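PDB 6WES: Tox3 from Phaeosphaeria nodorum, which acts as a necrotrophic effector of a fungal wheat pathogen, a disulfide-bonded beta-barrel toxin probably recognised through the host susceptibility gene Snn3. Local coordinates for residues A[41-49]-A[61-69]; A[13-23]-A[124-132]. All blocks are in the same frame, centred on the assembly; numbering follows the deposited sequence.

Contact 1: residues A[41-49]-A[61-69]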
loop_
_atom_site.group_PDB
_atom_site.type_symbol
_atom_site.label_atom_id
_atom_site.label_comp_id
_atom_site.label_asym_id
_atom_site.label_seq_id
_atom_site.Cartn_x
_atom_site.Cartn_y
_atom_site.Cartn_z
ATOM N N PRO A 41 -11.054 -2.522 25.693
ATOM C CA PRO A 41 -10.657 -1.561 24.659
ATOM C C PRO A 41 -9.159 -1.455 24.456
ATOM O O PRO A 41 -8.743 -0.914 23.425
ATOM C CB PRO A 41 -11.223 -0.238 25.194
ATOM C CG PRO A 41 -11.272 -0.431 26.682
ATOM C CD PRO A 41 -11.612 -1.867 26.896
ATOM N N ASN A 42 -8.344 -1.914 25.404
ATOM C CA ASN A 42 -6.896 -1.803 25.337
ATOM C C ASN A 42 -6.245 -3.133 24.968
ATOM O O ASN A 42 -5.043 -3.328 25.191
ATOM C CB ASN A 42 -6.358 -1.227 26.656
ATOM C CG ASN A 42 -7.117 0.043 27.091
ATOM O OD1 ASN A 42 -7.183 1.011 26.343
ATOM N ND2 ASN A 42 -7.705 0.024 28.285
ATOM N N GLN A 43 -7.011 -4.052 24.393
ATOM C CA GLN A 43 -6.449 -5.336 24.018
ATOM C C GLN A 43 -5.479 -5.207 22.849
ATOM O O GLN A 43 -5.613 -4.347 21.975
ATOM C CB GLN A 43 -7.549 -6.324 23.648
ATOM C CG GLN A 43 -8.330 -5.989 22.383
ATOM C CD GLN A 43 -9.479 -6.963 22.174
ATOM O OE1 GLN A 43 -9.379 -7.917 21.388
ATOM N NE2 GLN A 43 -10.570 -6.739 22.891
ATOM N N VAL A 44 -4.474 -6.080 22.858
ATOM C CA VAL A 44 -3.590 -6.206 21.709
ATOM C C VAL A 44 -4.422 -6.692 20.536
ATOM O O VAL A 44 -5.306 -7.539 20.705
ATOM C CB VAL A 44 -2.489 -7.225 22.062
ATOM C CG1 VAL A 44 -1.712 -7.625 20.861
ATOM C CG2 VAL A 44 -1.555 -6.689 23.148
ATOM N N LEU A 45 -4.176 -6.146 19.342
ATOM C CA LEU A 45 -4.939 -6.494 18.147
ATOM C C LEU A 45 -4.015 -7.141 17.139
ATOM O O LEU A 45 -2.857 -6.741 17.017
ATOM C CB LEU A 45 -5.575 -5.253 17.495
ATOM C CG LEU A 45 -6.580 -4.523 18.382
ATOM C CD1 LEU A 45 -6.952 -3.202 17.707
ATOM C CD2 LEU A 45 -7.814 -5.390 18.577
ATOM N N ARG A 46 -4.510 -8.132 16.422
ATOM C CA ARG A 46 -3.742 -8.820 15.393
ATOM C C ARG A 46 -4.351 -8.447 14.045
ATOM O O ARG A 46 -5.400 -8.981 13.662
ATOM C CB ARG A 46 -3.783 -10.324 15.639
ATOM C CG ARG A 46 -2.994 -10.716 16.871
ATOM C CD ARG A 46 -3.108 -12.200 17.169
ATOM N NE ARG A 46 -2.510 -12.519 18.466
ATOM C CZ ARG A 46 -3.153 -12.421 19.627
ATOM N NH1 ARG A 46 -4.420 -12.015 19.657
ATOM N NH2 ARG A 46 -2.532 -12.728 20.760
ATOM N N VAL A 47 -3.681 -7.543 13.326
ATOM C CA VAL A 47 -4.142 -7.031 12.040
ATOM C C VAL A 47 -3.519 -7.862 10.925
ATOM O O VAL A 47 -2.307 -8.128 10.941
ATOM C CB VAL A 47 -3.770 -5.544 11.895
ATOM C CG1 VAL A 47 -4.102 -5.026 10.516
ATOM C CG2 VAL A 47 -4.480 -4.701 12.963
ATOM N N THR A 48 -4.331 -8.265 9.955
ATOM C CA THR A 48 -3.821 -8.888 8.733
ATOM C C THR A 48 -4.126 -7.964 7.563
ATOM O O THR A 48 -5.299 -7.745 7.232
ATOM C CB THR A 48 -4.490 -10.246 8.514
ATOM O OG1 THR A 48 -4.117 -11.131 9.586
ATOM C CG2 THR A 48 -4.075 -10.892 7.169
ATOM N N TRP A 49 -3.086 -7.448 6.920
ATOM C CA TRP A 49 -3.249 -6.692 5.676
ATOM C C TRP A 49 -3.217 -7.667 4.508
ATOM O O TRP A 49 -2.426 -8.633 4.517
ATOM C CB TRP A 49 -2.090 -5.712 5.488
ATOM C CG TRP A 49 -1.968 -4.616 6.519
ATOM C CD1 TRP A 49 -1.177 -4.620 7.625
ATOM C CD2 TRP A 49 -2.609 -3.336 6.487
ATOM N NE1 TRP A 49 -1.279 -3.421 8.290
ATOM C CE2 TRP A 49 -2.153 -2.618 7.609
ATOM C CE3 TRP A 49 -3.512 -2.728 5.607
ATOM C CZ2 TRP A 49 -2.564 -1.314 7.875
ATOM C CZ3 TRP A 49 -3.913 -1.425 5.867
ATOM C CH2 TRP A 49 -3.443 -0.741 6.998
ATOM N N LEU A 61 6.405 -7.578 7.333
ATOM C CA LEU A 61 5.378 -8.608 7.266
ATOM C C LEU A 61 3.973 -8.031 7.510
ATOM O O LEU A 61 3.791 -7.267 8.471
ATOM C CB LEU A 61 5.715 -9.642 8.329
ATOM C CG LEU A 61 4.998 -10.957 8.237
ATOM C CD1 LEU A 61 5.543 -11.738 7.082
ATOM C CD2 LEU A 61 5.199 -11.691 9.562
ATOM N N PRO A 62 2.971 -8.371 6.678
ATOM C CA PRO A 62 1.612 -7.799 6.800
ATOM C C PRO A 62 0.772 -8.376 7.923
ATOM O O PRO A 62 -0.412 -8.005 8.034
ATOM C CB PRO A 62 0.976 -8.187 5.471
ATOM C CG PRO A 62 1.644 -9.522 5.120
ATOM C CD PRO A 62 3.076 -9.279 5.518
ATOM N N ILE A 63 1.331 -9.243 8.752
ATOM C CA ILE A 63 0.639 -9.785 9.912
ATOM C C ILE A 63 1.238 -9.078 11.104
ATOM O O ILE A 63 2.394 -9.323 11.478
ATOM C CB ILE A 63 0.837 -11.302 10.008
ATOM C CG1 ILE A 63 0.582 -11.983 8.633
ATOM C CG2 ILE A 63 0.004 -11.864 11.166
ATOM C CD1 ILE A 63 -0.755 -11.628 7.989
ATOM N N VAL A 64 0.484 -8.147 11.671
ATOM C CA VAL A 64 1.033 -7.168 12.603
ATOM C C VAL A 64 0.266 -7.231 13.913
ATOM O O VAL A 64 -0.960 -7.361 13.919
ATOM C CB VAL A 64 0.968 -5.752 11.993
ATOM C CG1 VAL A 64 1.409 -4.683 13.014
ATOM C CG2 VAL A 64 1.784 -5.720 10.709
ATOM N N THR A 65 0.978 -7.137 15.021
ATOM C CA THR A 65 0.386 -7.018 16.344
ATOM C C THR A 65 0.397 -5.547 16.745
ATOM O O THR A 65 1.434 -4.876 16.659
ATOM C CB THR A 65 1.233 -7.842 17.303
ATOM O OG1 THR A 65 1.194 -9.210 16.883
ATOM C CG2 THR A 65 0.708 -7.720 18.683
ATOM N N VAL A 66 -0.762 -5.025 17.116
ATOM C CA VAL A 66 -0.906 -3.638 17.544
ATOM C C VAL A 66 -0.902 -3.623 19.068
ATOM O O VAL A 66 -1.813 -4.217 19.690
ATOM C CB VAL A 66 -2.203 -3.027 17.000
ATOM C CG1 VAL A 66 -2.334 -1.599 17.429
ATOM C CG2 VAL A 66 -2.253 -3.126 15.460
ATOM N N PRO A 67 0.080 -2.998 19.709
ATOM C CA PRO A 67 0.120 -2.990 21.168
ATOM C C PRO A 67 -1.129 -2.354 21.755
ATOM O O PRO A 67 -1.796 -1.509 21.143
ATOM C CB PRO A 67 1.371 -2.161 21.501
ATOM C CG PRO A 67 2.210 -2.275 20.291
ATOM C CD PRO A 67 1.280 -2.375 19.112
ATOM N N GLY A 68 -1.398 -2.725 23.004
ATOM C CA GLY A 68 -2.608 -2.278 23.678
ATOM C C GLY A 68 -2.684 -0.783 23.846
ATOM O O GLY A 68 -3.786 -0.221 23.879
ATOM N N ASN A 69 -1.536 -0.118 23.937
ATOM C CA ASN A 69 -1.482 1.330 24.101
ATOM C C ASN A 69 -1.317 2.075 22.783
ATOM O O ASN A 69 -1.185 3.305 22.801
ATOM C CB ASN A 69 -0.322 1.699 25.033
ATOM C CG ASN A 69 1.034 1.611 24.347
ATOM O OD1 ASN A 69 1.264 0.742 23.500
ATOM N ND2 ASN A 69 1.944 2.514 24.714
HETATM O O HOH W 1 -4.836 1.994 25.247
#
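V47 and V66 meet obliquely on one face of an antiparallel ladder, CG2 of V47 lying 3.7 Å from CG2 of V66, and they illustrate how two strand edges sort apolar from mixed residues. In both valines CG1 stands anti to the backbone N (chi1 174° in V47, -179° in V66), which leaves CG2 beside the N and brings these branches together diagonally rather than within one cross-strand pair. L45 adds its CB beside CB of V66 on the same face. Next along, the indole of W49 turns its CD1 edge to the carbonyl oxygen of P62 and to CG2 of V64, while CG1 of V47 covers part of one ring face. The other face carries R46, T48, I63 and T65. There T48 and I63 run side by side in the same direction, and CD1 of I63 presses closely on CG2 of T48 at 3.5 Å. Five backbone hydrogen bonds join 41-49 to 61-69, from L45 with V66 to the 2.9 Å bond between W49 N and P62 O. Beyond the ladder a water donates to both OD1 of N42 and O of G68, bridging the two residues. Strand 63-66 is the outermost strand on this side, and strand 45-53 continues the sheet to strand 23-36. The apolar face packs inward, V47 and W49 against strand 92-105, V64 and V66 against T73 of strand 72-85.

Contact 2: residues A[13-23]-A[124-132]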
loop_
_atom_site.group_PDB
_atom_site.type_symbol
_atom_site.label_atom_id
_atom_site.label_comp_id
_atom_site.label_asym_id
_atom_site.label_seq_id
_atom_site.Cartn_x
_atom_site.Cartn_y
_atom_site.Cartn_z
ATOM N N SER A 13 -2.263 7.243 -7.506
ATOM C CA SER A 13 -1.161 8.190 -7.580
ATOM C C SER A 13 -0.666 8.299 -9.013
ATOM O O SER A 13 -0.905 7.415 -9.840
ATOM C CB SER A 13 -0.001 7.777 -6.670
ATOM O OG SER A 13 0.525 6.506 -7.027
ATOM N N VAL A 14 0.037 9.391 -9.297
ATOM C CA VAL A 14 0.636 9.642 -10.607
ATOM C C VAL A 14 2.091 10.030 -10.374
ATOM O O VAL A 14 2.382 10.849 -9.486
ATOM C CB VAL A 14 -0.092 10.788 -11.346
ATOM C CG1 VAL A 14 0.547 11.061 -12.714
ATOM C CG2 VAL A 14 -1.574 10.455 -11.488
ATOM N N HIS A 15 2.999 9.442 -11.154
ATOM C CA HIS A 15 4.430 9.675 -11.007
ATOM C C HIS A 15 5.070 10.019 -12.342
ATOM O O HIS A 15 4.651 9.540 -13.403
ATOM C CB HIS A 15 5.120 8.430 -10.421
ATOM C CG HIS A 15 4.776 8.200 -8.983
ATOM N ND1 HIS A 15 3.655 7.506 -8.586
ATOM C CD2 HIS A 15 5.366 8.643 -7.850
ATOM C CE1 HIS A 15 3.572 7.518 -7.262
ATOM N NE2 HIS A 15 4.612 8.192 -6.793
ATOM N N ASP A 16 6.131 10.812 -12.258
ATOM C CA ASP A 16 6.938 11.184 -13.417
ATOM C C ASP A 16 8.340 10.651 -13.200
ATOM O O ASP A 16 8.958 10.904 -12.160
ATOM C CB ASP A 16 6.924 12.699 -13.583
ATOM C CG ASP A 16 5.540 13.211 -13.837
ATOM O OD1 ASP A 16 4.803 12.605 -14.641
ATOM O OD2 ASP A 16 5.160 14.243 -13.223
ATOM N N CYS A 17 8.812 9.867 -14.151
ATOM C CA CYS A 17 10.086 9.179 -14.020
ATOM C C CYS A 17 11.015 9.633 -15.142
ATOM O O CYS A 17 10.639 10.447 -15.994
ATOM C CB CYS A 17 9.877 7.660 -14.034
ATOM S SG CYS A 17 8.843 7.009 -12.660
ATOM N N ARG A 18 12.241 9.090 -15.148
ATOM C CA ARG A 18 13.232 9.588 -16.103
ATOM C C ARG A 18 12.854 9.239 -17.535
ATOM O O ARG A 18 13.059 10.047 -18.449
ATOM C CB ARG A 18 14.645 9.091 -15.776
ATOM C CG ARG A 18 15.680 9.649 -16.770
ATOM C CD ARG A 18 17.103 9.551 -16.265
ATOM N NE ARG A 18 17.270 10.191 -14.959
ATOM C CZ ARG A 18 18.425 10.222 -14.298
ATOM N NH1 ARG A 18 19.513 9.662 -14.827
ATOM N NH2 ARG A 18 18.495 10.811 -13.112
ATOM N N GLU A 19 12.333 8.034 -17.764
ATOM C CA GLU A 19 12.032 7.581 -19.115
ATOM C C GLU A 19 10.568 7.702 -19.499
ATOM O O GLU A 19 10.263 7.691 -20.694
ATOM C CB GLU A 19 12.474 6.126 -19.320
ATOM C CG GLU A 19 13.972 5.932 -19.227
ATOM C CD GLU A 19 14.719 6.664 -20.309
ATOM O OE1 GLU A 19 14.206 6.729 -21.448
ATOM O OE2 GLU A 19 15.804 7.202 -20.006
ATOM N N ARG A 20 9.663 7.827 -18.532
ATOM C CA ARG A 20 8.236 7.878 -18.809
ATOM C C ARG A 20 7.572 8.749 -17.756
ATOM O O ARG A 20 7.910 8.655 -16.572
ATOM C CB ARG A 20 7.603 6.485 -18.746
ATOM C CG ARG A 20 6.133 6.516 -19.098
ATOM C CD ARG A 20 5.570 5.141 -19.232
ATOM N NE ARG A 20 6.428 4.291 -20.058
ATOM C CZ ARG A 20 6.029 3.668 -21.164
ATOM N NH1 ARG A 20 4.770 3.779 -21.575
ATOM N NH2 ARG A 20 6.888 2.922 -21.850
ATOM N N THR A 21 6.618 9.577 -18.180
ATOM C CA THR A 21 5.871 10.418 -17.255
ATOM C C THR A 21 4.392 10.053 -17.267
ATOM O O THR A 21 3.916 9.288 -18.110
ATOM C CB THR A 21 6.053 11.892 -17.603
ATOM O OG1 THR A 21 5.609 12.101 -18.950
ATOM C CG2 THR A 21 7.529 12.263 -17.503
ATOM N N GLY A 22 3.668 10.602 -16.294
ATOM C CA GLY A 22 2.236 10.394 -16.193
ATOM C C GLY A 22 1.806 8.981 -15.861
ATOM O O GLY A 22 0.717 8.548 -16.283
ATOM N N ILE A 23 2.602 8.254 -15.078
ATOM C CA ILE A 23 2.296 6.869 -14.739
ATOM C C ILE A 23 1.289 6.884 -13.603
ATOM O O ILE A 23 1.620 7.259 -12.476
ATOM C CB ILE A 23 3.562 6.101 -14.343
ATOM C CG1 ILE A 23 4.618 6.192 -15.453
ATOM C CG2 ILE A 23 3.197 4.674 -14.004
ATOM C CD1 ILE A 23 5.966 5.609 -15.048
ATOM N N ARG A 124 1.400 9.735 1.010
ATOM C CA ARG A 124 2.237 9.942 -0.169
ATOM C C ARG A 124 3.054 8.696 -0.484
ATOM O O ARG A 124 3.812 8.217 0.375
ATOM C CB ARG A 124 3.189 11.108 0.100
ATOM C CG ARG A 124 4.066 11.513 -1.095
ATOM C CD ARG A 124 4.982 12.714 -0.732
ATOM N NE ARG A 124 5.872 13.090 -1.836
ATOM C CZ ARG A 124 6.432 14.291 -1.974
ATOM N NH1 ARG A 124 6.206 15.245 -1.077
ATOM N NH2 ARG A 124 7.213 14.543 -3.016
ATOM N N PRO A 125 2.944 8.139 -1.684
ATOM C CA PRO A 125 3.774 7.005 -2.086
ATOM C C PRO A 125 5.048 7.503 -2.760
ATOM O O PRO A 125 5.223 8.698 -2.994
ATOM C CB PRO A 125 2.885 6.310 -3.117
ATOM C CG PRO A 125 2.167 7.471 -3.808
ATOM C CD PRO A 125 1.936 8.506 -2.710
ATOM N N THR A 126 5.945 6.570 -3.055
ATOM C CA THR A 126 7.096 6.855 -3.899
ATOM C C THR A 126 7.176 5.809 -4.998
ATOM O O THR A 126 6.777 4.657 -4.806
ATOM C CB THR A 126 8.400 6.854 -3.109
ATOM O OG1 THR A 126 8.611 5.566 -2.504
ATOM C CG2 THR A 126 8.371 7.944 -2.032
ATOM N N MET A 127 7.683 6.201 -6.156
ATOM C CA MET A 127 7.911 5.280 -7.255
ATOM C C MET A 127 9.383 5.310 -7.611
ATOM O O MET A 127 10.067 6.322 -7.417
ATOM C CB MET A 127 7.079 5.621 -8.493
ATOM C CG MET A 127 7.172 4.557 -9.608
ATOM S SD MET A 127 6.052 4.841 -10.993
ATOM C CE MET A 127 4.516 4.378 -10.151
ATOM N N HIS A 128 9.863 4.185 -8.121
ATOM C CA HIS A 128 11.271 3.941 -8.363
ATOM C C HIS A 128 11.382 3.250 -9.712
ATOM O O HIS A 128 10.548 2.406 -10.038
ATOM C CB HIS A 128 11.778 3.060 -7.195
ATOM C CG HIS A 128 11.459 3.653 -5.855
ATOM N ND1 HIS A 128 12.345 4.470 -5.191
ATOM C CD2 HIS A 128 10.334 3.614 -5.091
ATOM C CE1 HIS A 128 11.795 4.892 -4.066
ATOM N NE2 HIS A 128 10.569 4.395 -3.984
ATOM N N GLU A 129 12.368 3.644 -10.520
ATOM C CA GLU A 129 12.462 3.185 -11.905
ATOM C C GLU A 129 13.889 2.745 -12.213
ATOM O O GLU A 129 14.852 3.400 -11.801
ATOM C CB GLU A 129 12.090 4.352 -12.878
ATOM C CG GLU A 129 12.244 4.061 -14.397
ATOM C CD GLU A 129 12.147 5.318 -15.311
ATOM O OE1 GLU A 129 13.014 6.190 -15.199
ATOM O OE2 GLU A 129 11.217 5.425 -16.132
ATOM N N VAL A 130 14.040 1.638 -12.948
ATOM C CA VAL A 130 15.329 1.257 -13.527
ATOM C C VAL A 130 15.089 0.860 -14.979
ATOM O O VAL A 130 14.168 0.090 -15.266
ATOM C CB VAL A 130 16.040 0.142 -12.714
ATOM C CG1 VAL A 130 15.149 -1.082 -12.496
ATOM C CG2 VAL A 130 17.414 -0.228 -13.323
ATOM N N CYS A 131 15.874 1.417 -15.897
ATOM C CA CYS A 131 15.677 1.158 -17.319
ATOM C C CYS A 131 16.962 0.675 -17.982
ATOM O O CYS A 131 18.065 1.071 -17.601
ATOM C CB CYS A 131 15.230 2.400 -18.089
ATOM S SG CYS A 131 13.710 3.086 -17.500
ATOM N N ILE A 132 16.802 -0.169 -18.996
ATOM C CA ILE A 132 17.919 -0.615 -19.823
ATOM C C ILE A 132 17.461 -0.675 -21.275
ATOM O O ILE A 132 16.291 -0.938 -21.574
ATOM C CB ILE A 132 18.461 -1.986 -19.343
ATOM C CG1 ILE A 132 19.701 -2.394 -20.133
ATOM C CG2 ILE A 132 17.413 -3.076 -19.485
ATOM C CD1 ILE A 132 20.468 -3.536 -19.489
#
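OE1 of E129 accepts from two successive backbone amides, E19 N at 3.2 Å and, by a weak, bent bond, R18 N (3.0 Å, 123° at the hydrogen), an example of one buried carboxylate holding a turn of backbone. The amide of E19 is shared with OE2 of E129 at 3.3 Å, each oxygen using its syn lone pair toward it, and Y96 OH bonds OE2. CG of E129 stands anti to the backbone N (chi1 175°) and the chain stays extended beyond it, carrying the carboxylate across to the turn, where CB of C17 also meets OE2.

Further along, M127 crosses H15 obliquely: its CB sits over one face of the imidazole, 3.6 Å from the centroid, in a CH-pi contact. A bend at chi3 (-73°) swings CE of M127 back to ND1 of H15, and SD packs against SG of C17. CG of P125 approaches CE1 at the ring's edge.

Disulfides tie C17 to C146 and C131 to C94. A G1 beta bulge, G22 and I23 together opposite H15, closes the hairpin between strands 2-16 and 23-36. Strands 2-16 and 126-133 both pair with strand 144-153 and turn H15, M127 and P125 toward each other, consistent with the inside of this effector's beta barrel.

Overall arrangement
Contacts 1 and 2 lie on opposite sides of the chain's centre, their centres 33 Å apart and their nearest atoms about 13 Å apart, yet both belong to the same antiparallel sheet. They exemplify two ways in which a barrel is held. Contact 1 joins segments close in sequence laterally, chiefly by backbone bonds, with one face inward and the other largely at the surface. Contact 2 brings together segments separated by 100 residues, joined by side-chain packing and by a carboxylate that takes backbone amides, without backbone-to-backbone bonds, and most of its touching residues are buried. Its carboxylate and sulfur chemistry, with two disulfide cysteines, contrasts with the valine-rich packing of contact 1. Strands 72-85 and 92-105 contribute side chains to both.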